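Long-range contacts in nucleoside kinase (PDB 2C4E), which phosphorylates nucleosides such as inosine, guanosine and cytidine to their monophosphates, with ATP as the preferred phosphate donor and a divalent metal ion as cofactor: residues I201-L211 and S220-K228; I234-A245 and A272-C283. All coordinates share one frame; numbering follows the deposited sequence.

Interaction 1: residues I201-L211 and S220-K228; sequences IDDYLERVDAL and SVIYTKDKK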
loop_
_atom_site.group_PDB
_atom_site.type_symbol
_atom_site.label_atom_id
_atom_site.label_comp_id
_atom_site.label_asym_id
_atom_site.label_seq_id
_atom_site.Cartn_x
_atom_site.Cartn_y
_atom_site.Cartn_z
ATOM N N ILE A 201 23.717 -6.765 32.046
ATOM C CA ILE A 201 22.480 -7.313 32.585
ATOM C C ILE A 201 22.187 -6.761 33.978
ATOM O O ILE A 201 21.052 -6.391 34.273
ATOM C CB ILE A 201 22.537 -8.863 32.561
ATOM C CG1 ILE A 201 22.287 -9.343 31.122
ATOM C CG2 ILE A 201 21.488 -9.479 33.506
ATOM C CD1 ILE A 201 22.904 -10.667 30.780
ATOM N N ASP A 202 23.209 -6.674 34.822
ATOM C CA ASP A 202 23.012 -6.248 36.207
ATOM C C ASP A 202 22.537 -4.797 36.287
ATOM O O ASP A 202 21.798 -4.437 37.214
ATOM C CB ASP A 202 24.291 -6.447 37.031
ATOM C CG ASP A 202 24.515 -7.899 37.430
ATOM O OD1 ASP A 202 25.503 -8.172 38.131
ATOM O OD2 ASP A 202 23.768 -8.840 37.093
ATOM N N ASP A 203 22.962 -3.967 35.330
ATOM C CA ASP A 203 22.448 -2.596 35.239
ATOM C C ASP A 203 20.954 -2.532 34.943
ATOM O O ASP A 203 20.263 -1.695 35.502
ATOM C CB ASP A 203 23.207 -1.781 34.202
ATOM C CG ASP A 203 24.684 -1.703 34.505
ATOM O OD1 ASP A 203 25.060 -1.028 35.490
ATOM O OD2 ASP A 203 25.546 -2.299 33.829
ATOM N N TYR A 204 20.460 -3.375 34.037
ATOM C CA TYR A 204 19.017 -3.471 33.836
ATOM C C TYR A 204 18.331 -3.883 35.111
ATOM O O TYR A 204 17.267 -3.351 35.448
ATOM C CB TYR A 204 18.661 -4.487 32.767
ATOM C CG TYR A 204 19.029 -4.058 31.385
ATOM C CD1 TYR A 204 20.212 -4.496 30.799
ATOM C CD2 TYR A 204 18.194 -3.237 30.644
ATOM C CE1 TYR A 204 20.559 -4.115 29.519
ATOM C CE2 TYR A 204 18.523 -2.855 29.362
ATOM C CZ TYR A 204 19.714 -3.296 28.799
ATOM O OH TYR A 204 20.050 -2.932 27.512
ATOM N N LEU A 205 18.914 -4.842 35.812
ATOM C CA LEU A 205 18.235 -5.427 36.968
ATOM C C LEU A 205 18.231 -4.512 38.193
ATOM O O LEU A 205 17.515 -4.779 39.150
ATOM C CB LEU A 205 18.844 -6.784 37.320
ATOM C CG LEU A 205 18.628 -7.868 36.261
ATOM C CD1 LEU A 205 19.473 -9.088 36.597
ATOM C CD2 LEU A 205 17.177 -8.236 36.158
ATOM N N GLU A 206 19.034 -3.447 38.175
ATOM C CA GLU A 206 18.912 -2.404 39.195
ATOM C C GLU A 206 17.644 -1.574 38.960
ATOM O O GLU A 206 17.184 -0.883 39.851
ATOM C CB GLU A 206 20.141 -1.491 39.213
ATOM C CG GLU A 206 21.362 -2.150 39.835
ATOM C CD GLU A 206 22.613 -1.286 39.763
ATOM O OE1 GLU A 206 22.489 -0.054 39.587
ATOM O OE2 GLU A 206 23.729 -1.832 39.885
ATOM N N ARG A 207 17.085 -1.655 37.758
ATOM C CA ARG A 207 15.951 -0.828 37.377
ATOM C C ARG A 207 14.655 -1.597 37.163
ATOM O O ARG A 207 13.599 -1.060 37.433
ATOM C CB ARG A 207 16.301 -0.059 36.127
ATOM C CG ARG A 207 17.398 0.954 36.408
ATOM C CD ARG A 207 18.173 1.385 35.214
ATOM N NE ARG A 207 19.134 2.436 35.551
ATOM C CZ ARG A 207 20.390 2.233 35.971
ATOM N NH1 ARG A 207 20.888 1.003 36.126
ATOM N NH2 ARG A 207 21.169 3.280 36.229
ATOM N N VAL A 208 14.739 -2.814 36.629
ATOM C CA VAL A 208 13.547 -3.613 36.302
ATOM C C VAL A 208 13.490 -4.865 37.167
ATOM O O VAL A 208 14.464 -5.246 37.826
ATOM C CB VAL A 208 13.490 -3.992 34.796
ATOM C CG1 VAL A 208 13.713 -2.782 33.926
ATOM C CG2 VAL A 208 14.506 -5.095 34.444
ATOM N N ASP A 209 12.315 -5.479 37.226
ATOM C CA ASP A 209 12.168 -6.729 37.957
ATOM C C ASP A 209 12.530 -7.951 37.136
ATOM O O ASP A 209 13.008 -8.940 37.683
ATOM C CB ASP A 209 10.729 -6.889 38.451
ATOM C CG ASP A 209 10.314 -5.824 39.408
ATOM O OD1 ASP A 209 11.064 -5.494 40.355
ATOM O OD2 ASP A 209 9.184 -5.307 39.341
ATOM N N ALA A 210 12.268 -7.893 35.834
ATOM C CA ALA A 210 12.572 -8.987 34.928
ATOM C C ALA A 210 12.915 -8.430 33.571
ATOM O O ALA A 210 12.210 -7.561 33.039
ATOM C CB ALA A 210 11.411 -9.952 34.807
ATOM N N LEU A 211 14.029 -8.923 33.031
ATOM C CA LEU A 211 14.453 -8.629 31.690
ATOM C C LEU A 211 14.304 -9.924 30.910
ATOM O O LEU A 211 14.877 -10.937 31.288
ATOM C CB LEU A 211 15.936 -8.220 31.702
ATOM C CG LEU A 211 16.675 -8.276 30.370
ATOM C CD1 LEU A 211 16.066 -7.273 29.413
ATOM C CD2 LEU A 211 18.169 -8.010 30.584
ATOM N N SER A 220 14.291 -18.216 24.686
ATOM C CA SER A 220 14.346 -16.938 25.380
ATOM C C SER A 220 15.040 -17.133 26.715
ATOM O O SER A 220 15.338 -18.259 27.124
ATOM C CB SER A 220 12.933 -16.367 25.563
ATOM O OG SER A 220 12.076 -17.349 26.124
ATOM N N VAL A 221 15.391 -16.032 27.347
ATOM C CA VAL A 221 15.999 -16.068 28.668
ATOM C C VAL A 221 15.357 -14.992 29.527
ATOM O O VAL A 221 15.136 -13.873 29.072
ATOM C CB VAL A 221 17.532 -15.875 28.613
ATOM C CG1 VAL A 221 17.893 -14.600 27.882
ATOM C CG2 VAL A 221 18.149 -15.893 30.016
ATOM N N ILE A 222 15.043 -15.357 30.768
ATOM C CA ILE A 222 14.533 -14.431 31.749
ATOM C C ILE A 222 15.604 -14.164 32.798
ATOM O O ILE A 222 16.114 -15.093 33.417
ATOM C CB ILE A 222 13.296 -15.036 32.442
ATOM C CG1 ILE A 222 12.237 -15.421 31.403
ATOM C CG2 ILE A 222 12.761 -14.056 33.476
ATOM C CD1 ILE A 222 11.209 -16.422 31.924
ATOM N N TYR A 223 15.934 -12.896 33.007
ATOM C CA TYR A 223 16.888 -12.513 34.039
ATOM C C TYR A 223 16.161 -11.789 35.138
ATOM O O TYR A 223 15.419 -10.853 34.869
ATOM C CB TYR A 223 17.944 -11.557 33.483
ATOM C CG TYR A 223 18.781 -12.126 32.385
ATOM C CD1 TYR A 223 18.473 -11.902 31.048
ATOM C CD2 TYR A 223 19.907 -12.881 32.681
ATOM C CE1 TYR A 223 19.272 -12.417 30.037
ATOM C CE2 TYR A 223 20.704 -13.390 31.683
ATOM C CZ TYR A 223 20.372 -13.166 30.360
ATOM O OH TYR A 223 21.192 -13.685 29.373
ATOM N N THR A 224 16.357 -12.230 36.372
ATOM C CA THR A 224 15.957 -11.461 37.547
ATOM C C THR A 224 17.189 -11.255 38.427
ATOM O O THR A 224 18.274 -11.739 38.110
ATOM C CB THR A 224 14.870 -12.197 38.325
ATOM O OG1 THR A 224 15.397 -13.421 38.856
ATOM C CG2 THR A 224 13.747 -12.657 37.399
ATOM N N LYS A 225 17.029 -10.543 39.535
ATOM C CA LYS A 225 18.140 -10.320 40.461
ATOM C C LYS A 225 18.680 -11.639 40.989
ATOM O O LYS A 225 19.887 -11.814 41.128
ATOM C CB LYS A 225 17.696 -9.428 41.623
ATOM C CG LYS A 225 17.508 -7.966 41.241
ATOM C CD LYS A 225 17.199 -7.107 42.459
ATOM C CE LYS A 225 16.831 -5.687 42.066
ATOM N NZ LYS A 225 16.084 -4.983 43.142
ATOM N N ASP A 226 17.770 -12.576 41.240
ATOM C CA ASP A 226 18.095 -13.846 41.879
ATOM C C ASP A 226 18.523 -14.950 40.908
ATOM O O ASP A 226 19.212 -15.886 41.319
ATOM C CB ASP A 226 16.873 -14.347 42.666
ATOM C CG ASP A 226 16.591 -13.516 43.912
ATOM O OD1 ASP A 226 17.189 -13.817 44.969
ATOM O OD2 ASP A 226 15.784 -12.555 43.933
ATOM N N LYS A 227 18.125 -14.848 39.638
ATOM C CA LYS A 227 18.097 -16.012 38.747
ATOM C C LYS A 227 18.250 -15.676 37.259
ATOM O O LYS A 227 17.828 -14.619 36.810
ATOM C CB LYS A 227 16.742 -16.726 38.928
ATOM C CG LYS A 227 16.806 -18.204 39.241
ATOM C CD LYS A 227 15.419 -18.856 39.108
ATOM C CE LYS A 227 14.646 -18.821 40.420
ATOM N NZ LYS A 227 13.218 -19.196 40.229
ATOM N N LYS A 228 18.821 -16.606 36.499
ATOM C CA LYS A 228 18.749 -16.607 35.037
ATOM C C LYS A 228 18.014 -17.884 34.608
ATOM O O LYS A 228 18.461 -19.002 34.912
ATOM C CB LYS A 228 20.151 -16.563 34.420
ATOM C CG LYS A 228 20.220 -16.858 32.920
ATOM C CD LYS A 228 21.674 -16.856 32.429
ATOM C CE LYS A 228 21.773 -17.150 30.937
ATOM N NZ LYS A 228 23.191 -17.292 30.482
HETATM O O HOH W 1 14.483 -9.029 39.951
#
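Tyr223 and Leu211 face each other as an antiparallel hydrogen-bonded pair, and their backbones exchange two nearly straight bonds: Leu211 N to Tyr223 O at 3.0 Å and Tyr223 N to Leu211 O at 2.8 Å. Their side chains leave the sheet on the same face and run alongside each other, Leu211 CD2 lying 3.9 Å from Tyr223 CD1. Helix 201-205 packs on this face. Ile201 sets its CD1 methyl over one face of the Tyr223 ring, 3.9 Å from the centroid and offset toward the rim, a CH-pi contact in which the two side chains cross at about a right angle. The other face of the ring receives Val221 CG2 from its own strand, so the ring is held between two methyls. One turn along the helix, the CG of Leu205 stands anti to its carbonyl carbon (chi1 -66°), and the two methyls rest on the backbone at the strand end, CD2 near Tyr223 O and CD1 near Thr224 O. Lys225 stretches its extended chain past Leu205 O, and a water accepts from the backbone Lys225 N (3.0 Å) and donates to Asp209 O (2.7 Å). Further out, Phe190 of helix 187-197 touches both Ile201 and Leu211, while Ala210 bonds through its backbone to Leu183 on the far side of the strand. This is the beta hairpin of strands 210-214 and 220-223, where the central sheet of the ribokinase fold turns antiparallel.

Interaction 2: residues I234-A245 and A272-C283; sequences IKAGKVIDPTGA and ATASFVVEAKGC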
loop_
_atom_site.group_PDB
_atom_site.type_symbol
_atom_site.label_atom_id
_atom_site.label_comp_id
_atom_site.label_asym_id
_atom_site.label_seq_id
_atom_site.Cartn_x
_atom_site.Cartn_y
_atom_site.Cartn_z
ATOM N N ILE A 234 9.563 -23.819 21.617
ATOM C CA ILE A 234 8.618 -24.926 21.518
ATOM C C ILE A 234 8.344 -25.161 20.039
ATOM O O ILE A 234 7.922 -24.252 19.327
ATOM C CB ILE A 234 7.305 -24.612 22.282
ATOM C CG1 ILE A 234 7.571 -24.474 23.789
ATOM C CG2 ILE A 234 6.250 -25.684 22.013
ATOM C CD1 ILE A 234 7.864 -25.784 24.518
ATOM N N LYS A 235 8.598 -26.383 19.580
ATOM C CA LYS A 235 8.449 -26.722 18.165
ATOM C C LYS A 235 7.001 -26.569 17.685
ATOM O O LYS A 235 6.068 -27.115 18.285
ATOM C CB LYS A 235 8.934 -28.151 17.899
ATOM C CG LYS A 235 10.433 -28.339 18.073
ATOM C CD LYS A 235 10.910 -29.646 17.453
ATOM C CE LYS A 235 12.349 -29.952 17.834
ATOM N NZ LYS A 235 12.994 -30.903 16.882
ATOM N N ALA A 236 6.830 -25.808 16.606
ATOM C CA ALA A 236 5.532 -25.658 15.951
ATOM C C ALA A 236 5.342 -26.786 14.937
ATOM O O ALA A 236 6.240 -27.606 14.734
ATOM C CB ALA A 236 5.445 -24.302 15.267
ATOM N N GLY A 237 4.173 -26.820 14.303
ATOM C CA GLY A 237 3.874 -27.803 13.275
ATOM C C GLY A 237 4.560 -27.482 11.956
ATOM O O GLY A 237 5.215 -28.341 11.368
ATOM N N LYS A 238 4.397 -26.242 11.498
ATOM C CA LYS A 238 5.019 -25.758 10.262
ATOM C C LYS A 238 4.922 -24.227 10.188
ATOM O O LYS A 238 3.822 -23.672 10.225
ATOM C CB LYS A 238 4.337 -26.384 9.043
ATOM C CG LYS A 238 4.735 -25.768 7.701
ATOM C CD LYS A 238 4.411 -26.692 6.527
ATOM C CE LYS A 238 3.642 -25.966 5.434
ATOM N NZ LYS A 238 3.390 -26.838 4.252
ATOM N N VAL A 239 6.065 -23.556 10.065
ATOM C CA VAL A 239 6.121 -22.090 10.100
ATOM C C VAL A 239 5.642 -21.449 8.786
ATOM O O VAL A 239 6.332 -21.521 7.767
ATOM C CB VAL A 239 7.555 -21.589 10.421
ATOM C CG1 VAL A 239 7.595 -20.061 10.517
ATOM C CG2 VAL A 239 8.068 -22.223 11.716
ATOM N N ILE A 240 4.457 -20.834 8.820
ATOM C CA ILE A 240 3.914 -20.095 7.678
ATOM C C ILE A 240 4.199 -18.589 7.765
ATOM O O ILE A 240 4.517 -17.961 6.757
ATOM C CB ILE A 240 2.388 -20.350 7.544
ATOM C CG1 ILE A 240 2.115 -21.862 7.488
ATOM C CG2 ILE A 240 1.824 -19.631 6.304
ATOM C CD1 ILE A 240 0.728 -22.256 6.997
ATOM N N ASP A 241 4.084 -18.016 8.961
ATOM C CA ASP A 241 4.228 -16.573 9.141
ATOM C C ASP A 241 4.798 -16.247 10.531
ATOM O O ASP A 241 4.115 -16.430 11.541
ATOM C CB ASP A 241 2.863 -15.904 8.944
ATOM C CG ASP A 241 2.919 -14.388 9.041
ATOM O OD1 ASP A 241 4.003 -13.805 8.860
ATOM O OD2 ASP A 241 1.918 -13.690 9.287
ATOM N N PRO A 242 6.039 -15.757 10.587
ATOM C CA PRO A 242 6.685 -15.457 11.870
ATOM C C PRO A 242 6.284 -14.113 12.486
ATOM O O PRO A 242 6.729 -13.827 13.598
ATOM C CB PRO A 242 8.173 -15.445 11.503
ATOM C CG PRO A 242 8.204 -14.975 10.087
ATOM C CD PRO A 242 6.923 -15.445 9.447
ATOM N N THR A 243 5.446 -13.332 11.802
ATOM C CA THR A 243 5.208 -11.927 12.151
ATOM C C THR A 243 4.565 -11.738 13.525
ATOM O O THR A 243 4.928 -10.826 14.257
ATOM C CB THR A 243 4.313 -11.237 11.095
ATOM O OG1 THR A 243 4.760 -11.567 9.772
ATOM C CG2 THR A 243 4.448 -9.717 11.164
ATOM N N GLY A 244 3.600 -12.590 13.852
ATOM C CA GLY A 244 2.866 -12.473 15.104
ATOM C C GLY A 244 3.519 -13.107 16.323
ATOM O O GLY A 244 3.001 -12.960 17.422
ATOM N N ALA A 245 4.653 -13.780 16.130
ATOM C CA ALA A 245 5.275 -14.600 17.167
ATOM C C ALA A 245 5.692 -13.820 18.408
ATOM O O ALA A 245 5.385 -14.241 19.515
ATOM C CB ALA A 245 6.469 -15.349 16.607
ATOM N N ALA A 272 5.115 -21.478 24.192
ATOM C CA ALA A 272 4.082 -22.357 23.644
ATOM C C ALA A 272 3.072 -21.554 22.828
ATOM O O ALA A 272 2.645 -21.979 21.753
ATOM C CB ALA A 272 3.399 -23.108 24.747
ATOM N N THR A 273 2.713 -20.375 23.315
ATOM C CA THR A 273 1.772 -19.527 22.587
ATOM C C THR A 273 2.315 -19.129 21.233
ATOM O O THR A 273 1.606 -19.203 20.235
ATOM C CB THR A 273 1.439 -18.254 23.385
ATOM O OG1 THR A 273 0.965 -18.611 24.683
ATOM C CG2 THR A 273 0.272 -17.506 22.745
ATOM N N ALA A 274 3.580 -18.711 21.205
ATOM C CA ALA A 274 4.247 -18.298 19.976
ATOM C C ALA A 274 4.308 -19.409 18.950
ATOM O O ALA A 274 4.296 -19.142 17.746
ATOM C CB ALA A 274 5.660 -17.805 20.277
ATOM N N SER A 275 4.369 -20.654 19.423
ATOM C CA SER A 275 4.449 -21.810 18.536
ATOM C C SER A 275 3.160 -22.025 17.740
ATOM O O SER A 275 3.196 -22.637 16.677
ATOM C CB SER A 275 4.815 -23.077 19.322
ATOM O OG SER A 275 3.708 -23.596 20.046
ATOM N N PHE A 276 2.026 -21.536 18.252
ATOM C CA PHE A 276 0.756 -21.616 17.522
ATOM C C PHE A 276 0.618 -20.532 16.459
ATOM O O PHE A 276 0.125 -20.783 15.356
ATOM C CB PHE A 276 -0.435 -21.494 18.470
ATOM C CG PHE A 276 -0.774 -22.752 19.181
ATOM C CD1 PHE A 276 -0.344 -22.965 20.485
ATOM C CD2 PHE A 276 -1.533 -23.728 18.563
ATOM C CE1 PHE A 276 -0.656 -24.139 21.141
ATOM C CE2 PHE A 276 -1.847 -24.897 19.220
ATOM C CZ PHE A 276 -1.408 -25.100 20.515
ATOM N N VAL A 277 1.013 -19.314 16.809
ATOM C CA VAL A 277 0.733 -18.165 15.950
ATOM C C VAL A 277 1.518 -18.244 14.650
ATOM O O VAL A 277 1.013 -17.879 13.589
ATOM C CB VAL A 277 0.993 -16.830 16.692
ATOM C CG1 VAL A 277 0.726 -15.641 15.785
ATOM C CG2 VAL A 277 0.100 -16.761 17.882
ATOM N N VAL A 278 2.740 -18.755 14.722
ATOM C CA VAL A 278 3.565 -18.928 13.525
ATOM C C VAL A 278 3.029 -19.944 12.508
ATOM O O VAL A 278 3.568 -20.043 11.407
ATOM C CB VAL A 278 5.030 -19.307 13.872
ATOM C CG1 VAL A 278 5.695 -18.196 14.644
ATOM C CG2 VAL A 278 5.103 -20.620 14.654
ATOM N N GLU A 279 1.977 -20.684 12.855
ATOM C CA GLU A 279 1.437 -21.719 11.967
ATOM C C GLU A 279 0.477 -21.192 10.897
ATOM O O GLU A 279 0.048 -21.956 10.026
ATOM C CB GLU A 279 0.733 -22.811 12.777
ATOM C CG GLU A 279 1.628 -23.478 13.804
ATOM C CD GLU A 279 0.948 -24.605 14.555
ATOM O OE1 GLU A 279 -0.278 -24.806 14.395
ATOM O OE2 GLU A 279 1.655 -25.305 15.302
ATOM N N ALA A 280 0.134 -19.905 10.959
ATOM C CA ALA A 280 -0.772 -19.295 9.979
ATOM C C ALA A 280 -0.415 -17.846 9.687
ATOM O O ALA A 280 0.287 -17.193 10.467
ATOM C CB ALA A 280 -2.207 -19.381 10.463
ATOM N N LYS A 281 -0.913 -17.349 8.553
ATOM C CA LYS A 281 -0.682 -15.972 8.152
ATOM C C LYS A 281 -1.588 -15.049 8.940
ATOM O O LYS A 281 -2.774 -15.327 9.107
ATOM C CB LYS A 281 -0.935 -15.784 6.653
ATOM C CG LYS A 281 -0.014 -16.607 5.764
ATOM C CD LYS A 281 -0.170 -16.236 4.298
ATOM C CE LYS A 281 0.701 -17.110 3.407
ATOM N NZ LYS A 281 0.993 -16.464 2.097
ATOM N N GLY A 282 -1.021 -13.945 9.400
ATOM C CA GLY A 282 -1.727 -12.989 10.224
ATOM C C GLY A 282 -1.320 -13.167 11.675
ATOM O O GLY A 282 -1.084 -14.284 12.144
ATOM N N CYS A 283 -1.233 -12.057 12.385
ATOM C CA CYS A 283 -0.744 -12.068 13.763
ATOM C C CYS A 283 -1.771 -12.576 14.758
ATOM O O CYS A 283 -1.409 -12.975 15.868
ATOM C CB CYS A 283 -0.300 -10.674 14.171
ATOM S SG CYS A 283 1.129 -10.071 13.271
HETATM O O HOH W 2 1.995 -14.954 12.455
HETATM O O HOH W 3 0.314 -12.058 17.730
#
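Asp241 and Val278 provide most of the polar link between the two segments. Val278 O accepts two backbone bonds, from Ile240 N at 2.8 Å, nearly in line with the carbonyl, and from Asp241 N at 3.2 Å, which comes in from above the carbonyl plane. The carboxylate of Asp241 works in two directions: with CG anti to the backbone N (chi1 -177°), OD2 takes Gly282 N on its anti lone pair at 3.0 Å, while OD1 receives the hydroxyl of Thr243. An alanine in place of Asp241 is likely to leave Gly282 N and the Thr243 hydroxyl without their acceptor and to let the turn at 242-245 shift against the 280-283 loop. Glu279 OE2 is met from above its plane by Gly237 N at 3.1 Å, but its stronger partner is Arg296, in a salt bridge. One water accepts from Gly244 N and lies within bonding distance of Asp241 O and Gly282 O, among more acceptors than it has protons for; a second donates to both Gly244 O and Cys283 O.

Among the apolar contacts, Val278 spreads its methyls, CG1 to Ala245 CB at 3.5 Å and CG2 to Ala236 CB at 3.7 Å. The side chains of Ile240 and Lys281 cross at about a right angle, with Ile240 CG2 against Lys281 CG. Gly244 fits tightly: Cys283 SG lies 3.5 Å from its CA, and a CB there would collide with Cys283 and Val277.

The loop leading from strand 228-231 into helix 245-258 thus wraps the C-terminal end of helix 263-277, with helix 290-299 packed against Ala272 and Thr273 and Cys283 reaching the substrate-binding residues Asn47 and Asp17.

How the interactions relate
Going from the N terminus, interaction 1 comes first and is complete before interaction 2 begins, so the two follow in series and neither nest nor cross. Interaction 1 closes the short excursion between 201-211 and 220-228, which includes the ATP-binding residues 214-219, and ties helix 201-205 to the antiparallel edge of the large sheet. The chain then runs through strand 228-231 into 234-245. Interaction 2 closes a longer, mainly helical excursion, in which Asp247, the inferred proton acceptor, and Arg250 lie. The centres of interactions 1 and 2 are about 27 Å apart and the nearest atoms of the two interactions about 8 Å, without touching; strand 228-231, at the sheet edge, connects them.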